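Local atomic coordinates of amidohydrolase (Pseudomonas aeruginosa, PDB entry 2I5G), a protein that probably hydrolyses dipeptides as a metal-dependent member of the membrane dipeptidase (M19) family. Residues G33-N38 with K79-G84; S42-F47 with T263-Y268; G91-H96 with Y178-P183; D227-I232 with L298-P303. The protein carries 2 engineered substitutions. All blocks are in the same frame, centred on the assembly; numbering follows the deposited sequence.

All four contacts belong to one TIM-type barrel. Contact 3 is the most central, its centre about 6 Å from the centre of the chain, and joins buried polar groups at the C-terminal ends of strands 86-92 and 177-181. Contact 1 is also buried but packs a helix against the entry to strand 36-40, by aliphatic atoms and a shared water. That strand neighbours 86-92, so contacts 1 and 3 share a sheet. Contact 2, next to contact 3 and bonded to it through S42 and V43, sets an indole on a loop at the subunit interface. Contact 4, partly buried, its centre about 20 Å from that of the chain, lays an arginine guanidinium face over a helix.

Contact 1 of 4, residues G33-N38 with K79-G84; sequences GLTAAN and KAKEQG
T35 and K81 join two layers of a TIM-type barrel: the first lies in the segment leading into strand 36-40, the second in helix 74-82, which packs outside it. The methyl CG2 of T35 does most of the touching, 3.7 Å from K81 CG and 3.8 Å from K81 CB. Beside it A80 points its methyl at the threonine backbone, with CB 3.9 Å from T35 O. With OG1 beside the backbone N (chi1 -54°) and CG2 anti to it, T35 gives its methyl to the helix and turns OG1 to another task. Strand 36-40 runs parallel between 13-17 and 86-92 in the barrel sheet, and OG1 accepts a hydrogen bond from V12 N just ahead of the first of these. The lysine chain bends at chi2 (-81°) and again at chi4, which brings the ammonium back toward T35 OG1. A water then links the two segments: it donates to G33 O at 2.9 Å, accepts from K81 NZ at 3.0 Å and bonds T35 OG1 at 2.7 Å. G33 itself ends helix 23-31 in a Schellman motif. K81 NZ also donates to the carbonyls of A8 and S10, so three bonds hold the ammonium in place.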
loop_
_atom_site.group_PDB
_atom_site.type_symbol
_atom_site.label_atom_id
_atom_site.label_comp_id
_atom_site.label_asym_id
_atom_site.label_seq_id
_atom_site.Cartn_x
_atom_site.Cartn_y
_atom_site.Cartn_z
ATOM N N GLY A 33 -0.906 -24.351 31.145
ATOM C CA GLY A 33 -2.297 -24.742 30.983
ATOM C C GLY A 33 -3.051 -23.992 29.898
ATOM O O GLY A 33 -4.283 -23.983 29.880
ATOM N N LEU A 34 -2.310 -23.369 28.988
ATOM C CA LEU A 34 -2.892 -22.607 27.890
ATOM C C LEU A 34 -3.791 -23.511 27.055
ATOM O O LEU A 34 -3.392 -24.610 26.672
ATOM C CB LEU A 34 -1.768 -22.035 27.019
ATOM C CG LEU A 34 -2.077 -20.938 25.999
ATOM C CD1 LEU A 34 -2.568 -19.694 26.720
ATOM C CD2 LEU A 34 -0.822 -20.613 25.197
ATOM N N THR A 35 -5.006 -23.052 26.775
ATOM C CA THR A 35 -5.939 -23.837 25.975
ATOM C C THR A 35 -5.762 -23.505 24.498
ATOM O O THR A 35 -5.659 -24.402 23.659
ATOM C CB THR A 35 -7.396 -23.559 26.371
ATOM O OG1 THR A 35 -7.553 -23.758 27.781
ATOM C CG2 THR A 35 -8.333 -24.496 25.633
ATOM N N ALA A 36 -5.720 -22.215 24.182
ATOM C CA ALA A 36 -5.547 -21.799 22.797
ATOM C C ALA A 36 -4.849 -20.449 22.706
ATOM O O ALA A 36 -4.820 -19.688 23.672
ATOM C CB ALA A 36 -6.895 -21.746 22.099
ATOM N N ALA A 37 -4.282 -20.157 21.538
ATOM C CA ALA A 37 -3.588 -18.896 21.344
ATOM C C ALA A 37 -3.530 -18.406 19.896
ATOM O O ALA A 37 -3.384 -19.195 18.961
ATOM C CB ALA A 37 -2.182 -19.003 21.902
ATOM N N ASN A 38 -3.654 -17.090 19.730
ATOM C CA ASN A 38 -3.568 -16.441 18.420
ATOM C C ASN A 38 -2.078 -16.319 18.107
ATOM O O ASN A 38 -1.400 -15.439 18.639
ATOM C CB ASN A 38 -4.184 -15.033 18.470
ATOM C CG ASN A 38 -3.888 -14.206 17.214
ATOM O OD1 ASN A 38 -3.126 -14.624 16.343
ATOM N ND2 ASN A 38 -4.495 -13.022 17.123
ATOM N N LYS A 79 -12.104 -29.015 22.011
ATOM C CA LYS A 79 -11.387 -30.260 21.776
ATOM C C LYS A 79 -10.006 -30.215 22.428
ATOM O O LYS A 79 -9.604 -31.150 23.122
ATOM C CB LYS A 79 -11.242 -30.509 20.277
ATOM C CG LYS A 79 -10.479 -31.778 19.954
ATOM C CD LYS A 79 -10.220 -31.949 18.463
ATOM C CE LYS A 79 -11.513 -32.144 17.680
ATOM N NZ LYS A 79 -11.254 -32.284 16.216
ATOM N N ALA A 80 -9.286 -29.122 22.207
ATOM C CA ALA A 80 -7.955 -28.966 22.767
ATOM C C ALA A 80 -7.964 -29.083 24.292
ATOM O O ALA A 80 -7.090 -29.718 24.885
ATOM C CB ALA A 80 -7.378 -27.626 22.353
ATOM N N LYS A 81 -8.951 -28.469 24.927
ATOM C CA LYS A 81 -9.047 -28.520 26.376
ATOM C C LYS A 81 -9.291 -29.951 26.856
ATOM O O LYS A 81 -8.548 -30.472 27.694
ATOM C CB LYS A 81 -10.184 -27.608 26.852
ATOM C CG LYS A 81 -9.884 -26.818 28.120
ATOM C CD LYS A 81 -10.083 -27.634 29.360
ATOM C CE LYS A 81 -9.835 -26.784 30.599
ATOM N NZ LYS A 81 -8.422 -26.325 30.689
ATOM N N GLU A 82 -10.316 -30.591 26.307
ATOM C CA GLU A 82 -10.655 -31.947 26.716
ATOM C C GLU A 82 -9.671 -33.001 26.249
ATOM O O GLU A 82 -9.870 -34.188 26.494
ATOM C CB GLU A 82 -12.065 -32.318 26.245
ATOM C CG GLU A 82 -12.197 -32.610 24.769
ATOM C CD GLU A 82 -13.608 -33.034 24.401
ATOM O OE1 GLU A 82 -14.531 -32.193 24.491
ATOM O OE2 GLU A 82 -13.796 -34.214 24.031
ATOM N N GLN A 83 -8.606 -32.577 25.583
ATOM C CA GLN A 83 -7.602 -33.517 25.115
ATOM C C GLN A 83 -6.246 -33.229 25.724
ATOM O O GLN A 83 -5.257 -33.881 25.393
ATOM C CB GLN A 83 -7.501 -33.474 23.596
ATOM C CG GLN A 83 -8.609 -34.222 22.902
ATOM C CD GLN A 83 -8.361 -34.349 21.426
ATOM O OE1 GLN A 83 -7.232 -34.587 20.998
ATOM N NE2 GLN A 83 -9.416 -34.207 20.631
ATOM N N GLY A 84 -6.206 -32.252 26.623
ATOM C CA GLY A 84 -4.958 -31.890 27.270
ATOM C C GLY A 84 -3.920 -31.379 26.289
ATOM O O GLY A 84 -2.756 -31.779 26.336
HETATM O O HOH W 1 -6.210 -25.886 28.762
#

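Contact 2 of 4, residues S42-F47 with T263-Y268; sequences SVWEGF and THDKGY
W44 lays one face of its indole on the backbone of the 264-267 turn, and this is the tightly packed part of the contact. K266 N stands 3.3 Å above the ring plane on the six-membered side, while G267 N lies over the five-membered ring, nearer its rim. The indole CG sits beside the backbone N and anti to the carbonyl carbon (chi1 -74°), which swings the ring out of its own loop and over the turn. NE1 makes no bond to G267 N, since both are donors; it bonds instead to W261 O at the end of helix 256-263. Behind the ring, V43 CG2 lies over the opposite face, toward its rim. Residues 264-267 form a type II beta turn closed by G267 N to H264 O at 2.7 Å, and the tryptophan belongs to the loop that follows barrel strand 36-40. That loop is braced from within by E45 OE2, which accepts from V43 N at 2.8 Å and W44 N at 3.1 Å, the two donors coming from opposite faces of the carboxylate. The other side of the turn is looser. Partly exposed K266 meets the indole by backbone alone; its side chain points away, pairing NZ with D265 OD2 at 3.2 Å and making a cation-pi contact with F140 of the second subunit. D265 OD2 also forms a salt bridge with R270, whereas D265 OD1, which passes W44 CH2 at 3.9 Å, is hydrogen-bonded to T122 OG1.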
loop_
_atom_site.group_PDB
_atom_site.type_symbol
_atom_site.label_atom_id
_atom_site.label_comp_id
_atom_site.label_asym_id
_atom_site.label_seq_id
_atom_site.Cartn_x
_atom_site.Cartn_y
_atom_site.Cartn_z
ATOM N N SER A 42 2.769 -13.823 10.352
ATOM C CA SER A 42 3.022 -12.788 9.357
ATOM C C SER A 42 2.933 -11.383 9.946
ATOM O O SER A 42 2.043 -11.094 10.752
ATOM C CB SER A 42 2.006 -12.930 8.209
ATOM O OG SER A 42 2.070 -11.857 7.284
ATOM N N VAL A 43 3.861 -10.516 9.540
ATOM C CA VAL A 43 3.869 -9.124 9.994
ATOM C C VAL A 43 4.249 -8.160 8.863
ATOM O O VAL A 43 3.532 -7.195 8.610
ATOM C CB VAL A 43 4.792 -8.927 11.248
ATOM C CG1 VAL A 43 5.927 -9.880 11.201
ATOM C CG2 VAL A 43 5.304 -7.494 11.330
ATOM N N TRP A 44 5.357 -8.418 8.176
ATOM C CA TRP A 44 5.775 -7.562 7.065
ATOM C C TRP A 44 5.666 -8.320 5.737
ATOM O O TRP A 44 5.567 -7.709 4.671
ATOM C CB TRP A 44 7.227 -7.094 7.249
ATOM C CG TRP A 44 7.465 -6.028 8.305
ATOM C CD1 TRP A 44 8.397 -6.065 9.304
ATOM C CD2 TRP A 44 6.808 -4.756 8.426
ATOM N NE1 TRP A 44 8.366 -4.903 10.033
ATOM C CE2 TRP A 44 7.401 -4.080 9.519
ATOM C CE3 TRP A 44 5.776 -4.119 7.718
ATOM C CZ2 TRP A 44 6.998 -2.801 9.921
ATOM C CZ3 TRP A 44 5.376 -2.847 8.117
ATOM C CH2 TRP A 44 5.988 -2.203 9.211
ATOM N N GLU A 45 5.668 -9.649 5.812
ATOM C CA GLU A 45 5.611 -10.514 4.631
ATOM C C GLU A 45 4.423 -10.392 3.671
ATOM O O GLU A 45 3.303 -10.080 4.073
ATOM C CB GLU A 45 5.749 -11.979 5.061
ATOM C CG GLU A 45 5.252 -12.278 6.464
ATOM C CD GLU A 45 6.355 -12.208 7.504
ATOM O OE1 GLU A 45 7.290 -13.035 7.445
ATOM O OE2 GLU A 45 6.287 -11.326 8.382
ATOM N N GLY A 46 4.691 -10.652 2.392
ATOM C CA GLY A 46 3.654 -10.595 1.376
ATOM C C GLY A 46 2.936 -11.930 1.314
ATOM O O GLY A 46 3.046 -12.728 2.246
ATOM N N PHE A 47 2.217 -12.188 0.222
ATOM C CA PHE A 47 1.474 -13.443 0.067
ATOM C C PHE A 47 2.316 -14.712 0.230
ATOM O O PHE A 47 2.267 -15.367 1.271
ATOM C CB PHE A 47 0.769 -13.489 -1.295
ATOM C CG PHE A 47 0.001 -14.761 -1.536
ATOM C CD1 PHE A 47 -1.155 -15.041 -0.812
ATOM C CD2 PHE A 47 0.452 -15.697 -2.461
ATOM C CE1 PHE A 47 -1.849 -16.235 -1.002
ATOM C CE2 PHE A 47 -0.233 -16.892 -2.659
ATOM C CZ PHE A 47 -1.387 -17.161 -1.926
ATOM N N THR A 263 10.983 -3.038 14.523
ATOM C CA THR A 263 11.061 -1.586 14.673
ATOM C C THR A 263 11.421 -0.726 13.460
ATOM O O THR A 263 11.379 0.509 13.540
ATOM C CB THR A 263 11.999 -1.223 15.828
ATOM O OG1 THR A 263 13.245 -1.912 15.666
ATOM C CG2 THR A 263 11.367 -1.614 17.156
ATOM N N HIS A 264 11.777 -1.354 12.345
ATOM C CA HIS A 264 12.094 -0.595 11.139
ATOM C C HIS A 264 10.985 -0.843 10.122
ATOM O O HIS A 264 10.532 -1.976 9.963
ATOM C CB HIS A 264 13.444 -1.025 10.557
ATOM C CG HIS A 264 14.624 -0.622 11.388
ATOM N ND1 HIS A 264 14.944 -1.236 12.581
ATOM C CD2 HIS A 264 15.554 0.344 11.202
ATOM C CE1 HIS A 264 16.021 -0.664 13.093
ATOM N NE2 HIS A 264 16.410 0.297 12.275
ATOM N N ASP A 265 10.536 0.210 9.444
ATOM C CA ASP A 265 9.468 0.066 8.454
ATOM C C ASP A 265 9.807 -1.026 7.432
ATOM O O ASP A 265 10.925 -1.074 6.912
ATOM C CB ASP A 265 9.226 1.400 7.733
ATOM C CG ASP A 265 8.005 1.363 6.818
ATOM O OD1 ASP A 265 6.907 1.053 7.318
ATOM O OD2 ASP A 265 8.142 1.649 5.604
ATOM N N LYS A 266 8.838 -1.896 7.152
ATOM C CA LYS A 266 9.025 -2.990 6.201
ATOM C C LYS A 266 9.998 -4.021 6.755
ATOM O O LYS A 266 10.374 -4.970 6.066
ATOM C CB LYS A 266 9.560 -2.458 4.864
ATOM C CG LYS A 266 8.499 -2.075 3.843
ATOM C CD LYS A 266 7.580 -1.004 4.358
ATOM C CE LYS A 266 6.541 -0.648 3.327
ATOM N NZ LYS A 266 5.799 0.557 3.766
ATOM N N GLY A 267 10.404 -3.827 8.004
ATOM C CA GLY A 267 11.337 -4.743 8.624
ATOM C C GLY A 267 12.788 -4.431 8.311
ATOM O O GLY A 267 13.678 -5.150 8.770
ATOM N N TYR A 268 13.040 -3.363 7.554
ATOM C CA TYR A 268 14.413 -3.011 7.193
ATOM C C TYR A 268 14.656 -1.525 6.929
ATOM O O TYR A 268 15.794 -1.072 6.965
ATOM C CB TYR A 268 14.841 -3.796 5.944
ATOM C CG TYR A 268 14.328 -3.194 4.652
ATOM C CD1 TYR A 268 14.961 -2.090 4.078
ATOM C CD2 TYR A 268 13.166 -3.674 4.049
ATOM C CE1 TYR A 268 14.444 -1.473 2.941
ATOM C CE2 TYR A 268 12.638 -3.065 2.909
ATOM C CZ TYR A 268 13.283 -1.964 2.362
ATOM O OH TYR A 268 12.770 -1.351 1.236
#

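Contact 3 of 4, residues G91-H96 with Y178-P183; sequences GFQNAH and YSHCLP
Q93 sets its CG beside the backbone N (chi1 -79°) and then extends, while H180 places its ring in the crowded position between backbone N and carbonyl carbon (chi1 60°); the two side chains thereby converge near the centre of the chain. Q93 follows strand 86-92 and H180 lies near the C-terminal end of strand 177-181, the end at which TIM barrels carry their active sites. The amide oxygen is what touches: Q93 OE1 lies near the plane of the imidazole, at its edge, 3.3 Å from both H180 CE1 and H180 NE2. The amide and ring planes stand almost at right angles, 86° apart. A water adds only weak links, at 3.3 Å from Q93 NE2 and 3.5 Å from H180 NE2. Firmer bonds fix the two groups separately. Q93 NE2 bonds to T40 OG1, H180 NE2 to H159 NE2, and on the far nitrogen H180 ND1 shares a hydrogen bond of 2.7 Å with S179 OG. These bonds limit rotation of the imidazole about its CB-CG bond. L16 of strand 13-17 packs against both Q93 and H180. Just beyond the glutamine the chain makes an Asx turn, in which N94 OD1 accepts from H96 N at 2.9 Å, the donor lying above the carbonyl plane.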
loop_
_atom_site.group_PDB
_atom_site.type_symbol
_atom_site.label_atom_id
_atom_site.label_comp_id
_atom_site.label_asym_id
_atom_site.label_seq_id
_atom_site.Cartn_x
_atom_site.Cartn_y
_atom_site.Cartn_z
ATOM N N GLY A 91 -2.752 -16.276 12.998
ATOM C CA GLY A 91 -3.094 -14.874 12.852
ATOM C C GLY A 91 -2.075 -14.061 12.068
ATOM O O GLY A 91 -0.892 -14.420 11.991
ATOM N N PHE A 92 -2.545 -12.970 11.466
ATOM C CA PHE A 92 -1.684 -12.059 10.711
ATOM C C PHE A 92 -1.704 -10.731 11.449
ATOM O O PHE A 92 -2.754 -10.296 11.931
ATOM C CB PHE A 92 -2.226 -11.776 9.305
ATOM C CG PHE A 92 -2.225 -12.952 8.381
ATOM C CD1 PHE A 92 -1.720 -14.183 8.776
ATOM C CD2 PHE A 92 -2.707 -12.808 7.085
ATOM C CE1 PHE A 92 -1.695 -15.250 7.890
ATOM C CE2 PHE A 92 -2.684 -13.869 6.192
ATOM C CZ PHE A 92 -2.179 -15.091 6.594
ATOM N N GLN A 93 -0.560 -10.076 11.543
ATOM C CA GLN A 93 -0.542 -8.781 12.187
ATOM C C GLN A 93 -0.478 -7.711 11.104
ATOM O O GLN A 93 -0.137 -6.557 11.360
ATOM C CB GLN A 93 0.636 -8.672 13.150
ATOM C CG GLN A 93 0.380 -9.376 14.471
ATOM C CD GLN A 93 1.108 -8.727 15.636
ATOM O OE1 GLN A 93 0.937 -7.530 15.907
ATOM N NE2 GLN A 93 1.919 -9.516 16.339
ATOM N N ASN A 94 -0.822 -8.108 9.884
ATOM C CA ASN A 94 -0.814 -7.189 8.755
ATOM C C ASN A 94 -1.696 -7.738 7.637
ATOM O O ASN A 94 -1.677 -8.932 7.355
ATOM C CB ASN A 94 0.611 -7.009 8.230
ATOM C CG ASN A 94 0.779 -5.742 7.412
ATOM O OD1 ASN A 94 -0.174 -5.231 6.829
ATOM N ND2 ASN A 94 2.003 -5.235 7.357
ATOM N N ALA A 95 -2.468 -6.862 7.006
ATOM C CA ALA A 95 -3.332 -7.269 5.907
ATOM C C ALA A 95 -2.518 -7.329 4.616
ATOM O O ALA A 95 -3.018 -7.762 3.579
ATOM C CB ALA A 95 -4.471 -6.282 5.749
ATOM N N HIS A 96 -1.260 -6.903 4.696
ATOM C CA HIS A 96 -0.375 -6.879 3.539
ATOM C C HIS A 96 -0.226 -8.233 2.849
ATOM O O HIS A 96 0.052 -8.296 1.646
ATOM C CB HIS A 96 0.999 -6.344 3.937
ATOM C CG HIS A 96 1.918 -6.136 2.774
ATOM N ND1 HIS A 96 1.606 -5.302 1.720
ATOM C CD2 HIS A 96 3.126 -6.676 2.483
ATOM C CE1 HIS A 96 2.581 -5.340 0.829
ATOM N NE2 HIS A 96 3.515 -6.167 1.268
ATOM N N TYR A 178 -8.913 -5.337 19.523
ATOM C CA TYR A 178 -7.582 -4.799 19.759
ATOM C C TYR A 178 -6.982 -5.976 20.521
ATOM O O TYR A 178 -6.877 -5.938 21.748
ATOM C CB TYR A 178 -7.597 -3.573 20.674
ATOM C CG TYR A 178 -8.081 -2.283 20.046
ATOM C CD1 TYR A 178 -7.662 -1.898 18.773
ATOM C CD2 TYR A 178 -8.932 -1.427 20.748
ATOM C CE1 TYR A 178 -8.079 -0.691 18.212
ATOM C CE2 TYR A 178 -9.353 -0.220 20.199
ATOM C CZ TYR A 178 -8.923 0.143 18.931
ATOM O OH TYR A 178 -9.337 1.339 18.391
ATOM N N SER A 179 -6.629 -7.031 19.787
ATOM C CA SER A 179 -6.069 -8.249 20.369
ATOM C C SER A 179 -5.048 -8.005 21.468
ATOM O O SER A 179 -5.004 -8.750 22.444
ATOM C CB SER A 179 -5.437 -9.121 19.275
ATOM O OG SER A 179 -4.330 -8.475 18.671
ATOM N N HIS A 180 -4.230 -6.969 21.315
ATOM C CA HIS A 180 -3.216 -6.668 22.316
ATOM C C HIS A 180 -2.854 -5.187 22.404
ATOM O O HIS A 180 -2.167 -4.648 21.537
ATOM C CB HIS A 180 -1.950 -7.503 22.051
ATOM C CG HIS A 180 -1.313 -7.257 20.714
ATOM N ND1 HIS A 180 -1.923 -7.584 19.522
ATOM C CD2 HIS A 180 -0.108 -6.732 20.386
ATOM C CE1 HIS A 180 -1.120 -7.272 18.518
ATOM N NE2 HIS A 180 -0.012 -6.755 19.015
ATOM N N CYS A 181 -3.310 -4.525 23.462
ATOM C CA CYS A 181 -3.014 -3.109 23.646
ATOM C C CYS A 181 -3.112 -2.696 25.110
ATOM O O CYS A 181 -3.514 -3.475 25.967
ATOM C CB CYS A 181 -3.976 -2.261 22.826
ATOM S SG CYS A 181 -5.657 -2.382 23.439
ATOM N N LEU A 182 -2.738 -1.456 25.385
ATOM C CA LEU A 182 -2.774 -0.930 26.735
ATOM C C LEU A 182 -3.369 0.466 26.743
ATOM O O LEU A 182 -3.317 1.176 25.742
ATOM C CB LEU A 182 -1.367 -0.910 27.320
ATOM C CG LEU A 182 -0.858 -2.281 27.756
ATOM C CD1 LEU A 182 0.604 -2.192 28.188
ATOM C CD2 LEU A 182 -1.731 -2.784 28.895
ATOM N N PRO A 183 -3.940 0.882 27.886
ATOM C CA PRO A 183 -4.561 2.200 28.037
ATOM C C PRO A 183 -3.566 3.353 28.057
ATOM O O PRO A 183 -2.594 3.329 28.810
ATOM C CB PRO A 183 -5.303 2.062 29.353
ATOM C CG PRO A 183 -4.356 1.236 30.149
ATOM C CD PRO A 183 -3.957 0.154 29.168
HETATM O O HOH W 2 3.338 -7.201 18.250
#

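Contact 4 of 4, residues D227-I232 with L298-P303; sequences DYAEAI and LKRGMP. Engineered in segment 298-303: K299 (natural residue Glu).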
loop_
_atom_site.group_PDB
_atom_site.type_symbol
_atom_site.label_atom_id
_atom_site.label_comp_id
_atom_site.label_asym_id
_atom_site.label_seq_id
_atom_site.Cartn_x
_atom_site.Cartn_y
_atom_site.Cartn_z
ATOM N N ASP A 227 0.945 -4.901 38.230
ATOM C CA ASP A 227 0.791 -3.713 37.399
ATOM C C ASP A 227 0.002 -4.071 36.150
ATOM O O ASP A 227 -0.628 -3.218 35.529
ATOM C CB ASP A 227 2.161 -3.158 37.011
ATOM C CG ASP A 227 2.894 -2.546 38.189
ATOM O OD1 ASP A 227 2.404 -1.534 38.735
ATOM O OD2 ASP A 227 3.955 -3.080 38.573
ATOM N N TYR A 228 0.041 -5.347 35.791
ATOM C CA TYR A 228 -0.674 -5.846 34.626
ATOM C C TYR A 228 -2.157 -5.957 34.989
ATOM O O TYR A 228 -3.023 -5.492 34.249
ATOM C CB TYR A 228 -0.090 -7.203 34.224
ATOM C CG TYR A 228 -0.677 -7.836 32.984
ATOM C CD1 TYR A 228 -1.095 -7.057 31.902
ATOM C CD2 TYR A 228 -0.741 -9.226 32.861
ATOM C CE1 TYR A 228 -1.555 -7.648 30.725
ATOM C CE2 TYR A 228 -1.195 -9.825 31.690
ATOM C CZ TYR A 228 -1.597 -9.031 30.623
ATOM O OH TYR A 228 -2.003 -9.626 29.449
ATOM N N ALA A 229 -2.443 -6.561 36.136
ATOM C CA ALA A 229 -3.824 -6.688 36.587
ATOM C C ALA A 229 -4.415 -5.285 36.699
ATOM O O ALA A 229 -5.579 -5.066 36.383
ATOM C CB ALA A 229 -3.875 -7.379 37.938
ATOM N N GLU A 230 -3.601 -4.337 37.152
ATOM C CA GLU A 230 -4.041 -2.954 37.296
ATOM C C GLU A 230 -4.557 -2.423 35.964
ATOM O O GLU A 230 -5.631 -1.822 35.889
ATOM C CB GLU A 230 -2.881 -2.082 37.779
ATOM C CG GLU A 230 -3.163 -0.586 37.755
ATOM C CD GLU A 230 -1.984 0.248 38.241
ATOM O OE1 GLU A 230 -2.047 1.495 38.132
ATOM O OE2 GLU A 230 -0.994 -0.337 38.735
ATOM N N ALA A 231 -3.783 -2.649 34.908
ATOM C CA ALA A 231 -4.174 -2.185 33.587
ATOM C C ALA A 231 -5.403 -2.947 33.101
ATOM O O ALA A 231 -6.276 -2.378 32.453
ATOM C CB ALA A 231 -3.012 -2.352 32.604
ATOM N N ILE A 232 -5.476 -4.233 33.426
ATOM C CA ILE A 232 -6.609 -5.050 33.014
ATOM C C ILE A 232 -7.887 -4.601 33.707
ATOM O O ILE A 232 -8.983 -4.728 33.154
ATOM C CB ILE A 232 -6.351 -6.549 33.303
ATOM C CG1 ILE A 232 -5.270 -7.066 32.350
ATOM C CG2 ILE A 232 -7.635 -7.360 33.138
ATOM C CD1 ILE A 232 -4.918 -8.491 32.547
ATOM N N LEU A 298 -7.472 -13.021 40.831
ATOM C CA LEU A 298 -8.318 -13.669 41.822
ATOM C C LEU A 298 -8.098 -13.101 43.225
ATOM O O LEU A 298 -9.046 -12.685 43.894
ATOM C CB LEU A 298 -8.031 -15.168 41.801
ATOM C CG LEU A 298 -9.064 -16.138 42.362
ATOM C CD1 LEU A 298 -10.423 -15.889 41.730
ATOM C CD2 LEU A 298 -8.592 -17.558 42.071
ATOM N N LYS A 299 -6.844 -13.073 43.662
ATOM C CA LYS A 299 -6.522 -12.563 44.989
ATOM C C LYS A 299 -6.584 -11.043 44.993
ATOM O O LYS A 299 -6.171 -10.392 45.950
ATOM C CB LYS A 299 -5.130 -13.042 45.420
ATOM C CG LYS A 299 -3.970 -12.467 44.617
ATOM C CD LYS A 299 -3.335 -11.267 45.318
ATOM C CE LYS A 299 -2.181 -10.677 44.503
ATOM N NZ LYS A 299 -1.053 -11.627 44.272
ATOM N N ARG A 300 -7.131 -10.481 43.923
ATOM C CA ARG A 300 -7.222 -9.042 43.799
ATOM C C ARG A 300 -8.645 -8.506 43.944
ATOM O O ARG A 300 -8.874 -7.307 43.806
ATOM C CB ARG A 300 -6.629 -8.623 42.458
ATOM C CG ARG A 300 -5.759 -7.402 42.551
ATOM C CD ARG A 300 -4.614 -7.480 41.571
ATOM N NE ARG A 300 -3.705 -6.354 41.744
ATOM C CZ ARG A 300 -4.027 -5.095 41.479
ATOM N NH1 ARG A 300 -5.235 -4.809 41.020
ATOM N NH2 ARG A 300 -3.150 -4.126 41.689
ATOM N N GLY A 301 -9.595 -9.393 44.226
ATOM C CA GLY A 301 -10.976 -8.971 44.398
ATOM C C GLY A 301 -11.952 -9.428 43.323
ATOM O O GLY A 301 -13.156 -9.550 43.566
HETATM N N MSE A 302 -11.438 -9.680 42.126
HETATM C CA MSE A 302 -12.276 -10.118 41.019
HETATM C C MSE A 302 -12.859 -11.496 41.329
HETATM O O MSE A 302 -12.129 -12.428 41.652
HETATM C CB MSE A 302 -11.435 -10.168 39.738
HETATM C CG MSE A 302 -12.228 -10.260 38.443
HETATM SE SE MSE A 302 -11.091 -10.183 36.855
HETATM C CE MSE A 302 -10.607 -8.308 36.939
ATOM N N PRO A 303 -14.191 -11.634 41.265
ATOM C CA PRO A 303 -14.845 -12.922 41.541
ATOM C C PRO A 303 -14.532 -13.987 40.485
ATOM O O PRO A 303 -14.131 -13.665 39.369
ATOM C CB PRO A 303 -16.328 -12.558 41.588
ATOM C CG PRO A 303 -16.413 -11.357 40.687
ATOM C CD PRO A 303 -15.187 -10.566 41.078
#
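R300 reaches across to helix 225-239 and lies over A229 and E230, and the nonpolar part of the contact is the arginine chain against the alanine methyl. A229 CB is 3.7 Å from R300 CD and 3.9 Å from R300 NE. A bend at chi2 (146°) precedes an extended step to NE, where chi4 turns the guanidinium and brings one face of that group over the helix backbone, with E230 N 4.1 Å above its plane. No hydrogen bond crosses between the two segments. The charged interactions go to flanking residues of the same helix: R300 NE forms a salt bridge with D226 and NH1 one with E233, so the arginine spans about two turns. E230 adds an opposite charge nearby, its OE2 5.3 Å from R300 NH2, too far for contact but probably favourable. R300 directly precedes G301, where helix 291-299 is terminated by a Schellman motif. On the inner side of helix 225-239, I232 CD1 sits over the centre of the Y228 ring, 3.8 Å above its plane. Those two residues face I246 of strand 244-246, A229 packs on T296 and L297 of helix 291-299, and M302, a selenomethionine, fits against V307 and V310 of helix 304-323.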